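Local atomic coordinates of alpha-L-arabinosidase (Xanthomonas axonopodis pv. citri, PDB entry 6D25), a protein that probably releases L-arabinofuranosyl side groups from arabinoxylans, including those on internal di-substituted units, as a GH51 alpha-L-arabinofuranosidase. Residues A[52-57]-A[123-128]; A[94-99]-A[103-108]; A[149-154]-A[321-326]; A[200-205]-A[264-269]; A[301-306]-A[360-365]. All coordinates share one frame; numbering follows the deposited sequence.

In the fold
Following the chain from the N terminus, contact 1 opens just after the first strand of the eight-stranded parallel barrel and closes in a loop some 66 residues later. Contact 2, a short closure beyond the second strand, nests inside that loop, and both reach the second subunit. Contact 3 opens on the third strand and spans the barrel to the seventh. Within its loop lies contact 4, between the segment after the fourth strand and the sixth strand. Contact 5 crosses contact 3: it starts before strand 319-325 is reached, tying helix 285-312 to the end of helix 346-361 and the loop beyond, in the helical layer around the strands. Contacts 1 and 5 lie on opposite sides of the chain's centre.

Contact 1: A[52-57]-A[123-128]; sequences FAEHLG and THWGGV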
# COMPACT_ATOMS: atom_id res chain seq x y z
N PHE A 52 -15.28 19.32 15.35
CA PHE A 52 -14.07 18.68 14.90
C PHE A 52 -12.97 18.94 15.92
O PHE A 52 -12.57 20.08 16.12
CB PHE A 52 -13.74 19.23 13.50
CG PHE A 52 -12.41 18.87 12.91
CD1 PHE A 52 -11.77 17.67 13.25
CD2 PHE A 52 -11.81 19.72 12.00
CE1 PHE A 52 -10.53 17.38 12.71
CE2 PHE A 52 -10.56 19.42 11.48
CZ PHE A 52 -9.93 18.25 11.83
N ALA A 53 -12.50 17.87 16.58
CA ALA A 53 -11.53 17.97 17.64
C ALA A 53 -10.28 17.15 17.30
O ALA A 53 -10.17 15.97 17.71
CB ALA A 53 -12.15 17.53 18.93
N GLU A 54 -9.33 17.77 16.60
CA GLU A 54 -8.06 17.14 16.29
C GLU A 54 -7.17 17.19 17.52
O GLU A 54 -7.26 18.12 18.33
CB GLU A 54 -7.38 17.87 15.12
CG GLU A 54 -6.08 17.25 14.63
CD GLU A 54 -5.59 17.75 13.28
OE1 GLU A 54 -6.21 18.72 12.76
OE2 GLU A 54 -4.60 17.20 12.73
N HIS A 55 -6.23 16.23 17.58
CA HIS A 55 -5.14 16.33 18.55
C HIS A 55 -4.17 17.40 18.06
O HIS A 55 -3.30 17.11 17.23
CB HIS A 55 -4.44 14.98 18.74
CG HIS A 55 -5.22 14.05 19.59
ND1 HIS A 55 -4.69 13.52 20.71
CD2 HIS A 55 -6.51 13.66 19.54
CE1 HIS A 55 -5.62 12.78 21.31
NE2 HIS A 55 -6.75 12.86 20.62
N LEU A 56 -4.36 18.61 18.56
CA LEU A 56 -3.68 19.78 18.02
C LEU A 56 -3.63 20.84 19.13
O LEU A 56 -4.69 21.22 19.64
CB LEU A 56 -4.46 20.28 16.80
CG LEU A 56 -3.75 21.27 15.88
CD1 LEU A 56 -4.50 21.39 14.56
CD2 LEU A 56 -3.51 22.64 16.50
N GLY A 57 -2.44 21.30 19.49
CA GLY A 57 -2.29 22.37 20.46
C GLY A 57 -2.95 22.02 21.78
O GLY A 57 -2.69 20.92 22.35
N THR A 123 3.72 15.44 14.92
CA THR A 123 4.67 15.95 13.93
C THR A 123 4.13 17.21 13.25
O THR A 123 4.91 18.15 13.01
CB THR A 123 5.01 14.90 12.86
OG1 THR A 123 3.80 14.59 12.16
CG2 THR A 123 5.59 13.61 13.41
N HIS A 124 2.84 17.27 12.91
CA HIS A 124 2.35 18.43 12.14
C HIS A 124 2.25 19.69 13.04
O HIS A 124 2.39 20.80 12.57
CB HIS A 124 0.98 18.15 11.56
CG HIS A 124 0.91 17.00 10.63
ND1 HIS A 124 0.43 15.74 11.04
CD2 HIS A 124 1.19 16.93 9.31
CE1 HIS A 124 0.54 14.91 10.01
NE2 HIS A 124 0.99 15.62 8.92
N TRP A 125 1.97 19.52 14.32
CA TRP A 125 1.46 20.60 15.13
C TRP A 125 2.44 20.89 16.28
O TRP A 125 2.14 20.62 17.45
CB TRP A 125 0.03 20.25 15.60
CG TRP A 125 -0.88 19.90 14.46
CD1 TRP A 125 -1.57 18.73 14.28
CD2 TRP A 125 -1.20 20.74 13.33
NE1 TRP A 125 -2.31 18.79 13.13
CE2 TRP A 125 -2.10 20.00 12.52
CE3 TRP A 125 -0.82 22.02 12.92
CZ2 TRP A 125 -2.61 20.51 11.32
CZ3 TRP A 125 -1.32 22.52 11.73
CH2 TRP A 125 -2.20 21.78 10.94
N GLY A 126 3.62 21.36 15.91
CA GLY A 126 4.63 21.82 16.84
C GLY A 126 5.73 20.80 17.14
O GLY A 126 6.71 21.12 17.80
N GLY A 127 5.58 19.56 16.69
CA GLY A 127 6.54 18.52 17.02
C GLY A 127 6.58 18.22 18.52
O GLY A 127 7.61 17.77 19.03
N VAL A 128 5.49 18.46 19.23
CA VAL A 128 5.43 18.26 20.69
C VAL A 128 5.00 16.81 20.99
O VAL A 128 4.44 16.09 20.17
CB VAL A 128 4.46 19.27 21.33
CG1 VAL A 128 4.94 20.71 21.14
CG2 VAL A 128 3.02 19.09 20.82
O HOH W 1 0.04 19.95 19.09
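Trp125 lies against Leu56 and Glu54, and its side chain can be followed outward as a sequence of apolar and then polar encounters. CB, the first atom, stands 3.9 Å from Leu56 CG. With CG of Trp125 beside its own backbone N (chi1 -54°), the indole swings over the Leu56 branch, and Trp125 CG comes within 3.5 Å of Leu56 CG. On the five-membered ring the leucine methyl takes over: Leu56 CD1 sits 3.5 Å from the ring centroid, almost on the normal, in a CH-pi contact whose closest carbon is Trp125 CE2. The opposite face of the indole carries CB of His124. Both segments are loops, and 52-57 follows the first strand of the beta/alpha barrel, on the rim formed by the C-terminal ends of the strands, where clan GH-A enzymes place their active site; a glycerol is bound to Glu54 there. At the ring edge, Trp125 NE1 donates to Glu54 OE2 at 2.8 Å, with an N-H...O angle of 150°. The extended Glu54 chain meets the indole crosswise, its carboxylate plane 90° from the ring, and the donor arrives from above that plane. OE2 also accepts from Phe101 N, while Gln373 holds OE1. At the other end of Trp125, a water accepts from Gly57 N at 2.9 Å and donates to Trp125 O at 2.7 Å.

Contact 2: A[94-99]-A[103-108]; sequences IRWPGG and DEYHWR
Tyr105 points its ring at Pro97 and Trp96, and the three side chains meet at mixed inclinations without a single polar bond between them. The tyrosine and the six-membered ring of Trp96 meet obliquely, inclined by 73°, their centroids 6.0 Å apart. Only the far corner of the indole is involved: Trp96 CH2 lies 4.0 Å from Tyr105 OH. Pro97 runs nearly at right angles to the tyrosine and presses CG to within 3.8 Å of Tyr105 CD2. A cis peptide joins Trp96 to Pro97, and Pro97 CB rests over one indole face, 3.5 Å above its plane. Tyr105 CG lies opposite its backbone N (chi1 -177°), which carries the ring out toward the proline. The polar end of Trp96 is tied elsewhere, NE1 pairing with His55 NE2. Trp96 ends strand 93-96, the second of the parallel barrel, and its side chain touches Ile152 on neighbouring strand 149-154 while stacking on Phe139 of helix 136-146.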
# COMPACT_ATOMS: atom_id res chain seq x y z
N ILE A 94 -18.96 14.76 16.69
CA ILE A 94 -17.59 15.26 16.74
C ILE A 94 -16.70 14.33 15.92
O ILE A 94 -16.69 13.11 16.17
CB ILE A 94 -17.06 15.34 18.19
CG1 ILE A 94 -17.94 16.20 19.09
CG2 ILE A 94 -15.61 15.84 18.16
CD1 ILE A 94 -17.55 16.14 20.56
N ARG A 95 -15.94 14.92 15.01
CA ARG A 95 -14.91 14.20 14.25
C ARG A 95 -13.60 14.20 15.03
O ARG A 95 -13.17 15.26 15.52
CB ARG A 95 -14.69 14.82 12.86
CG ARG A 95 -13.66 14.02 12.08
CD ARG A 95 -13.43 14.17 10.58
NE ARG A 95 -13.00 15.45 10.20
CZ ARG A 95 -12.07 15.76 9.30
NH1 ARG A 95 -11.26 14.87 8.69
NH2 ARG A 95 -11.94 17.04 9.05
N TRP A 96 -12.99 13.04 15.16
CA TRP A 96 -11.79 12.82 15.94
C TRP A 96 -11.05 11.61 15.39
O TRP A 96 -11.72 10.68 14.94
CB TRP A 96 -12.19 12.64 17.42
CG TRP A 96 -11.11 12.16 18.34
CD1 TRP A 96 -10.29 12.95 19.10
CD2 TRP A 96 -10.75 10.81 18.65
NE1 TRP A 96 -9.45 12.17 19.85
CE2 TRP A 96 -9.70 10.86 19.59
CE3 TRP A 96 -11.19 9.56 18.22
CZ2 TRP A 96 -9.08 9.72 20.09
CZ3 TRP A 96 -10.60 8.42 18.73
CH2 TRP A 96 -9.54 8.50 19.63
N PRO A 97 -9.71 11.55 15.41
CA PRO A 97 -8.78 12.52 16.00
C PRO A 97 -8.08 13.46 15.01
O PRO A 97 -7.09 14.12 15.35
CB PRO A 97 -7.75 11.60 16.65
CG PRO A 97 -7.63 10.46 15.66
CD PRO A 97 -9.05 10.28 15.19
N GLY A 98 -8.59 13.58 13.79
CA GLY A 98 -8.06 14.52 12.83
C GLY A 98 -8.88 14.50 11.56
O GLY A 98 -9.92 13.86 11.56
N GLY A 99 -8.48 15.24 10.51
CA GLY A 99 -7.29 16.07 10.52
C GLY A 99 -6.05 15.31 10.12
O GLY A 99 -6.04 14.07 10.08
N ASP A 103 -4.04 10.70 9.99
CA ASP A 103 -3.35 9.94 8.95
C ASP A 103 -2.02 9.36 9.47
O ASP A 103 -1.35 8.61 8.74
CB ASP A 103 -3.15 10.83 7.71
CG ASP A 103 -4.45 11.50 7.19
OD1 ASP A 103 -5.48 10.72 7.04
OD2 ASP A 103 -4.43 12.83 6.94
N GLU A 104 -1.60 9.68 10.68
CA GLU A 104 -0.42 9.10 11.29
C GLU A 104 -0.77 8.44 12.64
O GLU A 104 0.12 7.98 13.32
CB GLU A 104 0.62 10.18 11.60
CG GLU A 104 1.30 10.77 10.40
CD GLU A 104 2.45 11.72 10.73
OE1 GLU A 104 2.49 12.31 11.86
OE2 GLU A 104 3.29 11.89 9.87
N TYR A 105 -2.02 8.39 13.03
CA TYR A 105 -2.40 7.85 14.34
C TYR A 105 -2.53 6.32 14.30
O TYR A 105 -3.06 5.79 13.34
CB TYR A 105 -3.75 8.44 14.75
CG TYR A 105 -4.27 8.05 16.11
CD1 TYR A 105 -3.59 8.39 17.26
CD2 TYR A 105 -5.49 7.40 16.25
CE1 TYR A 105 -4.08 8.07 18.51
CE2 TYR A 105 -6.01 7.11 17.50
CZ TYR A 105 -5.32 7.46 18.63
OH TYR A 105 -5.83 7.16 19.86
N HIS A 106 -2.05 5.67 15.36
CA HIS A 106 -2.17 4.23 15.54
C HIS A 106 -3.05 4.01 16.76
O HIS A 106 -2.59 4.27 17.90
CB HIS A 106 -0.78 3.60 15.62
CG HIS A 106 -0.02 3.88 14.36
ND1 HIS A 106 -0.32 3.22 13.19
CD2 HIS A 106 0.88 4.83 14.03
CE1 HIS A 106 0.35 3.75 12.19
NE2 HIS A 106 1.12 4.72 12.67
N TRP A 107 -4.28 3.52 16.53
CA TRP A 107 -5.28 3.47 17.59
C TRP A 107 -4.80 2.66 18.81
O TRP A 107 -5.21 2.96 19.94
CB TRP A 107 -6.60 2.92 17.04
CG TRP A 107 -6.60 1.46 16.73
CD1 TRP A 107 -6.29 0.88 15.54
CD2 TRP A 107 -6.94 0.40 17.63
NE1 TRP A 107 -6.42 -0.47 15.65
CE2 TRP A 107 -6.82 -0.80 16.91
CE3 TRP A 107 -7.38 0.35 18.96
CZ2 TRP A 107 -7.07 -2.05 17.50
CZ3 TRP A 107 -7.64 -0.88 19.53
CH2 TRP A 107 -7.51 -2.05 18.81
N ARG A 108 -3.95 1.65 18.62
CA ARG A 108 -3.52 0.83 19.76
C ARG A 108 -2.66 1.65 20.72
O ARG A 108 -2.56 1.29 21.91
CB ARG A 108 -2.75 -0.41 19.31
CG ARG A 108 -3.64 -1.48 18.69
CD ARG A 108 -2.91 -2.81 18.67
NE ARG A 108 -3.77 -3.93 18.94
CZ ARG A 108 -4.35 -4.25 20.10
NH1 ARG A 108 -4.04 -3.72 21.28
NH2 ARG A 108 -5.28 -5.16 20.04

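Contact 3: A[149-154]-A[321-326]; sequences QAYIAG and VVDEWG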
# COMPACT_ATOMS: atom_id res chain seq x y z
N GLN A 149 -22.84 12.01 18.53
CA GLN A 149 -22.38 10.90 17.70
C GLN A 149 -20.87 11.00 17.47
O GLN A 149 -20.33 12.10 17.31
CB GLN A 149 -23.14 10.86 16.38
CG GLN A 149 -24.61 10.44 16.54
CD GLN A 149 -25.29 10.38 15.18
OE1 GLN A 149 -25.13 11.26 14.34
NE2 GLN A 149 -25.97 9.28 14.91
N ALA A 150 -20.20 9.85 17.38
CA ALA A 150 -18.78 9.78 17.06
C ALA A 150 -18.62 9.72 15.54
O ALA A 150 -19.25 8.89 14.87
CB ALA A 150 -18.20 8.53 17.68
N TYR A 151 -17.76 10.58 15.00
CA TYR A 151 -17.29 10.52 13.66
C TYR A 151 -15.79 10.21 13.72
O TYR A 151 -14.98 11.09 14.02
CB TYR A 151 -17.66 11.83 12.97
CG TYR A 151 -17.16 12.05 11.55
CD1 TYR A 151 -16.46 11.09 10.85
CD2 TYR A 151 -17.45 13.24 10.91
CE1 TYR A 151 -16.04 11.33 9.55
CE2 TYR A 151 -17.04 13.49 9.61
CZ TYR A 151 -16.33 12.54 8.92
OH TYR A 151 -15.89 12.79 7.66
N ILE A 152 -15.42 8.96 13.51
CA ILE A 152 -14.05 8.50 13.71
C ILE A 152 -13.28 8.68 12.41
O ILE A 152 -13.76 8.24 11.38
CB ILE A 152 -14.03 7.02 14.14
CG1 ILE A 152 -14.69 6.83 15.50
CG2 ILE A 152 -12.60 6.45 14.12
CD1 ILE A 152 -13.95 7.49 16.63
N ALA A 153 -12.09 9.26 12.48
CA ALA A 153 -11.20 9.46 11.33
C ALA A 153 -10.12 8.37 11.35
O ALA A 153 -9.28 8.35 12.25
CB ALA A 153 -10.59 10.83 11.34
N GLY A 154 -10.19 7.46 10.37
CA GLY A 154 -9.26 6.32 10.30
C GLY A 154 -8.00 6.62 9.50
O GLY A 154 -7.95 7.51 8.61
N VAL A 321 -20.05 16.15 2.42
CA VAL A 321 -19.71 16.29 3.82
C VAL A 321 -18.66 17.42 3.91
O VAL A 321 -17.53 17.23 3.45
CB VAL A 321 -19.17 14.97 4.38
CG1 VAL A 321 -18.69 15.11 5.80
CG2 VAL A 321 -20.23 13.86 4.28
N VAL A 322 -19.02 18.57 4.45
CA VAL A 322 -18.07 19.66 4.47
C VAL A 322 -17.30 19.52 5.77
O VAL A 322 -17.63 20.21 6.74
CB VAL A 322 -18.75 21.03 4.36
CG1 VAL A 322 -17.73 22.19 4.32
CG2 VAL A 322 -19.63 21.09 3.13
N ASP A 323 -16.29 18.65 5.84
CA ASP A 323 -15.90 18.32 7.23
C ASP A 323 -14.68 19.14 7.68
O ASP A 323 -14.20 18.89 8.77
CB ASP A 323 -15.81 16.82 7.49
CG ASP A 323 -14.80 16.18 6.59
OD1 ASP A 323 -14.22 16.94 5.81
OD2 ASP A 323 -14.61 14.95 6.72
N GLU A 324 -14.28 20.15 6.90
CA GLU A 324 -13.47 21.26 7.45
C GLU A 324 -13.92 22.55 6.78
O GLU A 324 -13.88 22.64 5.56
CB GLU A 324 -11.96 21.06 7.26
CG GLU A 324 -11.45 19.76 7.83
CD GLU A 324 -9.98 19.44 7.61
OE1 GLU A 324 -9.27 20.37 7.18
OE2 GLU A 324 -9.59 18.26 7.84
N TRP A 325 -14.33 23.52 7.58
CA TRP A 325 -14.58 24.87 7.15
C TRP A 325 -14.32 25.83 8.32
O TRP A 325 -14.19 25.38 9.46
CB TRP A 325 -16.01 25.02 6.61
CG TRP A 325 -17.08 24.85 7.64
CD1 TRP A 325 -17.61 23.67 8.07
CD2 TRP A 325 -17.78 25.88 8.36
NE1 TRP A 325 -18.55 23.88 9.04
CE2 TRP A 325 -18.70 25.23 9.22
CE3 TRP A 325 -17.71 27.28 8.40
CZ2 TRP A 325 -19.54 25.94 10.09
CZ3 TRP A 325 -18.56 27.97 9.22
CH2 TRP A 325 -19.46 27.32 10.06
N GLY A 326 -14.27 27.10 8.02
CA GLY A 326 -14.03 28.16 9.00
C GLY A 326 -12.83 29.01 8.67
O GLY A 326 -12.17 28.82 7.66
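The Tyr151 ring and the Asp323 carboxylate are turned only 25° from one another, although the two side chains run across each other at about a right angle. Both Asp323 OD2 and Val321 CG1 come to the phenol end of the ring obliquely. The hydroxyl is the main point of contact: Tyr151 OH donates to Asp323 OD2 at 2.7 Å, in a bond of weak geometry, and stands 4.1 Å from Val321 CG1. In Asp323 CG is set between the backbone N and the carbonyl carbon (chi1 60°), a placement that, with chi2 near 0°, brings OD2 to the phenol. The other oxygen, OD1, faces His266 NE2 in a weak hydrogen bond, and Arg95 NE makes a long, weak ion pair with OD2. Asn370 on strand 366-371 packs against both Tyr151 and Asp323. The two strands are not partners in the sheet: the nearest CA atoms, those of Tyr151 and Asp323, are 10.2 Å apart. Strands 149-154 and 319-325 are third and seventh in an order of eight, and side chains from such non-adjacent strands meeting in the interior are characteristic of a beta/alpha (TIM) barrel, the catalytic fold of GH51 enzymes.

Contact 4: A[200-205]-A[264-269]; sequences GNELWG and SMHYYT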
# COMPACT_ATOMS: atom_id res chain seq x y z
N GLY A 200 -9.60 7.95 5.52
CA GLY A 200 -8.49 8.84 5.10
C GLY A 200 -8.88 10.29 5.16
O GLY A 200 -10.05 10.63 4.99
N ASN A 201 -7.91 11.15 5.44
CA ASN A 201 -8.11 12.60 5.64
C ASN A 201 -7.08 13.36 4.77
O ASN A 201 -5.93 13.07 4.76
CB ASN A 201 -7.98 12.93 7.13
CG ASN A 201 -8.77 11.99 8.03
OD1 ASN A 201 -9.99 12.20 8.24
ND2 ASN A 201 -8.16 10.84 8.42
N GLU A 202 -7.50 14.27 3.95
CA GLU A 202 -6.55 15.15 3.21
C GLU A 202 -5.50 14.27 2.47
O GLU A 202 -4.29 14.51 2.54
CB GLU A 202 -5.90 16.19 4.16
CG GLU A 202 -6.87 17.26 4.76
CD GLU A 202 -6.32 18.69 5.02
OE1 GLU A 202 -5.07 18.89 4.92
OE2 GLU A 202 -7.17 19.66 5.31
N LEU A 203 -5.95 13.28 1.70
CA LEU A 203 -5.01 12.35 1.05
C LEU A 203 -4.20 13.06 -0.04
O LEU A 203 -3.14 12.57 -0.40
CB LEU A 203 -5.78 11.15 0.48
CG LEU A 203 -6.43 10.22 1.52
CD1 LEU A 203 -6.91 8.94 0.90
CD2 LEU A 203 -5.50 9.89 2.65
N TRP A 204 -4.69 14.18 -0.56
CA TRP A 204 -3.97 15.01 -1.55
C TRP A 204 -2.80 15.73 -0.88
O TRP A 204 -1.96 16.26 -1.59
CB TRP A 204 -4.88 16.02 -2.28
CG TRP A 204 -6.00 16.51 -1.44
CD1 TRP A 204 -7.29 16.05 -1.46
CD2 TRP A 204 -5.94 17.50 -0.40
NE1 TRP A 204 -8.01 16.66 -0.47
CE2 TRP A 204 -7.21 17.56 0.19
CE3 TRP A 204 -4.94 18.37 0.05
CZ2 TRP A 204 -7.50 18.44 1.23
CZ3 TRP A 204 -5.20 19.21 1.11
CH2 TRP A 204 -6.47 19.24 1.68
N GLY A 205 -2.74 15.77 0.45
CA GLY A 205 -1.73 16.55 1.19
C GLY A 205 -1.10 15.72 2.30
O GLY A 205 -0.41 14.74 2.02
N SER A 264 -16.04 13.85 1.51
CA SER A 264 -15.67 15.05 2.26
C SER A 264 -15.15 16.14 1.32
O SER A 264 -14.57 15.86 0.32
CB SER A 264 -14.70 14.74 3.35
OG SER A 264 -13.47 14.36 2.80
N MET A 265 -15.44 17.38 1.63
CA MET A 265 -14.81 18.51 1.00
C MET A 265 -14.33 19.47 2.09
O MET A 265 -14.88 19.47 3.17
CB MET A 265 -15.77 19.23 0.04
CG MET A 265 -16.95 19.89 0.67
SD MET A 265 -17.75 21.08 -0.53
CE MET A 265 -16.68 22.50 -0.35
N HIS A 266 -13.30 20.23 1.79
CA HIS A 266 -12.64 21.12 2.75
C HIS A 266 -12.52 22.49 2.10
O HIS A 266 -12.05 22.57 0.95
CB HIS A 266 -11.23 20.63 3.12
CG HIS A 266 -11.22 19.32 3.82
ND1 HIS A 266 -10.08 18.61 4.06
CD2 HIS A 266 -12.19 18.62 4.42
CE1 HIS A 266 -10.35 17.53 4.74
NE2 HIS A 266 -11.63 17.50 4.97
N TYR A 267 -12.92 23.55 2.84
CA TYR A 267 -12.66 24.91 2.38
C TYR A 267 -12.54 25.85 3.59
O TYR A 267 -13.52 26.08 4.30
CB TYR A 267 -13.78 25.44 1.48
CG TYR A 267 -13.58 26.87 1.05
CD1 TYR A 267 -12.49 27.22 0.26
CD2 TYR A 267 -14.42 27.89 1.48
CE1 TYR A 267 -12.23 28.53 -0.10
CE2 TYR A 267 -14.17 29.21 1.13
CZ TYR A 267 -13.09 29.54 0.34
OH TYR A 267 -12.85 30.86 0.02
N TYR A 268 -11.35 26.40 3.77
CA TYR A 268 -11.07 27.40 4.78
C TYR A 268 -11.20 28.80 4.20
O TYR A 268 -10.86 29.06 3.04
CB TYR A 268 -9.66 27.23 5.33
CG TYR A 268 -9.49 26.02 6.20
CD1 TYR A 268 -9.90 26.04 7.52
CD2 TYR A 268 -8.97 24.85 5.70
CE1 TYR A 268 -9.78 24.92 8.32
CE2 TYR A 268 -8.86 23.71 6.49
CZ TYR A 268 -9.25 23.75 7.82
OH TYR A 268 -9.16 22.63 8.62
N THR A 269 -11.65 29.69 5.08
CA THR A 269 -11.75 31.09 4.78
C THR A 269 -10.45 31.75 5.25
O THR A 269 -10.23 31.88 6.47
CB THR A 269 -13.00 31.68 5.44
OG1 THR A 269 -14.17 31.03 4.92
CG2 THR A 269 -13.11 33.17 5.26
O HOH W 2 -10.49 14.18 3.11
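With CG beside its own backbone N (chi1 -64°), His266 presents the ND1-CE1 side of its ring to Glu202, whose chain is bent at chi2 (-147°) and carries OE2 toward the ND1 corner of the imidazole. Glu202 CG lies in the ring plane, at the edge, 3.5 Å from His266 CE1. Farther out, His266 ND1 donates to Glu202 OE2 in a weak bond of 3.3 Å, with carboxylate and ring planes 43° apart. Trp204 adds its own edge: CZ2 stands 3.8 Å from His266 ND1, while its NE1 is bonded to Gly240 O. A type I turn from Glu202 to Gly205, closed by Gly205 N to Glu202 O at 2.9 Å, brings glutamate and tryptophan to the same histidine. One water links backbone to side chain, accepting from Glu202 N at 3.1 Å and lying 3.0 Å from Ser264 OG. A bound glycerol is a further, weak partner of Glu202 OE2. The turn follows strand 196-199 and precedes helix 212-224; strand 262-269 lies between barrel strands 235-238 and 319-325.

Contact 5: A[301-306]-A[360-365]; sequences LITKHS and SQHAER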
# COMPACT_ATOMS: atom_id res chain seq x y z
N LEU A 301 -18.48 26.60 -4.57
CA LEU A 301 -17.82 25.28 -4.44
C LEU A 301 -18.87 24.19 -4.26
O LEU A 301 -18.81 23.15 -4.95
CB LEU A 301 -16.87 25.29 -3.24
CG LEU A 301 -15.69 26.26 -3.33
CD1 LEU A 301 -14.88 26.18 -2.05
CD2 LEU A 301 -14.79 26.00 -4.54
N ILE A 302 -19.82 24.37 -3.34
CA ILE A 302 -20.84 23.35 -3.14
C ILE A 302 -21.63 23.11 -4.43
O ILE A 302 -21.89 21.96 -4.81
CB ILE A 302 -21.76 23.71 -1.97
CG1 ILE A 302 -20.99 23.59 -0.65
CG2 ILE A 302 -23.01 22.85 -1.97
CD1 ILE A 302 -21.71 24.15 0.57
N THR A 303 -21.98 24.21 -5.12
CA THR A 303 -22.76 24.11 -6.33
C THR A 303 -22.04 23.23 -7.34
O THR A 303 -22.61 22.30 -7.90
CB THR A 303 -23.11 25.51 -6.88
OG1 THR A 303 -23.88 26.14 -5.85
CG2 THR A 303 -23.87 25.47 -8.18
N LYS A 304 -20.79 23.56 -7.59
CA LYS A 304 -20.03 22.90 -8.66
C LYS A 304 -19.65 21.48 -8.26
O LYS A 304 -19.75 20.58 -9.11
CB LYS A 304 -18.82 23.75 -9.05
CG LYS A 304 -19.22 24.96 -9.87
CD LYS A 304 -18.10 25.87 -10.27
CE LYS A 304 -18.64 27.02 -11.10
NZ LYS A 304 -17.59 28.03 -11.33
N HIS A 305 -19.21 21.26 -7.03
CA HIS A 305 -18.95 19.86 -6.59
C HIS A 305 -20.24 19.03 -6.64
O HIS A 305 -20.20 17.87 -7.06
CB HIS A 305 -18.32 19.82 -5.19
CG HIS A 305 -16.89 20.27 -5.14
ND1 HIS A 305 -15.89 19.63 -5.86
CD2 HIS A 305 -16.30 21.27 -4.44
CE1 HIS A 305 -14.74 20.24 -5.62
NE2 HIS A 305 -14.97 21.24 -4.75
N SER A 306 -21.38 19.61 -6.22
CA SER A 306 -22.68 18.87 -6.27
C SER A 306 -23.01 18.49 -7.71
O SER A 306 -23.50 17.40 -7.95
CB SER A 306 -23.81 19.71 -5.67
OG SER A 306 -23.57 19.94 -4.30
N SER A 360 -27.80 25.24 4.39
CA SER A 360 -29.23 24.97 4.46
C SER A 360 -29.89 25.12 3.08
O SER A 360 -30.95 24.50 2.82
CB SER A 360 -29.88 25.83 5.52
OG SER A 360 -30.12 27.15 5.06
N GLN A 361 -29.29 25.92 2.17
CA GLN A 361 -29.78 26.09 0.81
C GLN A 361 -29.43 24.87 -0.06
O GLN A 361 -29.93 24.75 -1.19
CB GLN A 361 -29.18 27.32 0.12
CG GLN A 361 -29.46 28.63 0.80
CD GLN A 361 -30.92 28.74 1.20
OE1 GLN A 361 -31.79 28.85 0.32
NE2 GLN A 361 -31.18 28.63 2.51
N HIS A 362 -28.53 23.99 0.40
CA HIS A 362 -28.06 22.84 -0.37
C HIS A 362 -28.36 21.57 0.41
O HIS A 362 -27.61 20.58 0.29
CB HIS A 362 -26.55 22.98 -0.66
CG HIS A 362 -26.24 24.10 -1.59
ND1 HIS A 362 -26.31 23.93 -2.95
CD2 HIS A 362 -25.87 25.38 -1.37
CE1 HIS A 362 -26.02 25.08 -3.56
NE2 HIS A 362 -25.73 26.00 -2.60
N ALA A 363 -29.48 21.56 1.14
CA ALA A 363 -29.71 20.55 2.19
C ALA A 363 -29.96 19.17 1.60
O ALA A 363 -29.83 18.19 2.32
CB ALA A 363 -30.88 20.97 3.05
N GLU A 364 -30.37 19.06 0.34
CA GLU A 364 -30.57 17.69 -0.21
C GLU A 364 -29.24 16.95 -0.38
O GLU A 364 -29.19 15.72 -0.18
CB GLU A 364 -31.38 17.63 -1.51
CG GLU A 364 -31.10 18.76 -2.46
CD GLU A 364 -31.71 20.10 -2.03
OE1 GLU A 364 -30.89 21.07 -1.73
OE2 GLU A 364 -33.00 20.16 -1.93
N ARG A 365 -28.17 17.68 -0.67
CA ARG A 365 -26.87 17.03 -0.94
C ARG A 365 -25.93 17.20 0.25
O ARG A 365 -25.24 16.25 0.62
CB ARG A 365 -26.27 17.60 -2.21
CG ARG A 365 -24.86 17.08 -2.52
CD ARG A 365 -24.77 15.61 -2.91
NE ARG A 365 -25.22 15.38 -4.27
CZ ARG A 365 -25.16 14.19 -4.88
NH1 ARG A 365 -24.67 13.15 -4.21
NH2 ARG A 365 -25.57 14.06 -6.14
O HOH W 3 -26.05 21.12 -3.67
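His362 meets helix 285-312 through its imidazole, one face of which receives a methyl group of Ile302. Ile302 CG2 lies 3.7 Å from the ring centroid, 20° off the normal, in a CH-pi contact that is shifted toward the rim on the CG side. Farther round the ring, Thr303 OG1 stands 3.3 Å from His362 CE1, although its hydrogen bond is to Asp299 O. Asp299 also binds His362 NE2 through its carboxylate. A water links the ring to Ser306, donating to Ser306 OG at 2.8 Å and lying 2.9 Å from His362 ND1. The serine hydroxyl turns back on its helix and donates to Ile302 O at 2.7 Å. That carbonyl also accepts Ser306 N, the two donors reaching it from opposite faces of its plane. Arg365 lays the aliphatic start of its chain by the same hydroxyl, CG 3.6 Å from Ser306 OG. Its chain then bends at chi2 and chi3 (68° and 76°), and the guanidinium forms salt bridges with Asp310 and Asp313 and a hydrogen bond to Val318 O. Helix 285-312 packs through Ile302 on Met265 of strand 262-269, and segment 360-365 leads from the end of helix 346-361 to strand 366-371, the last of the barrel.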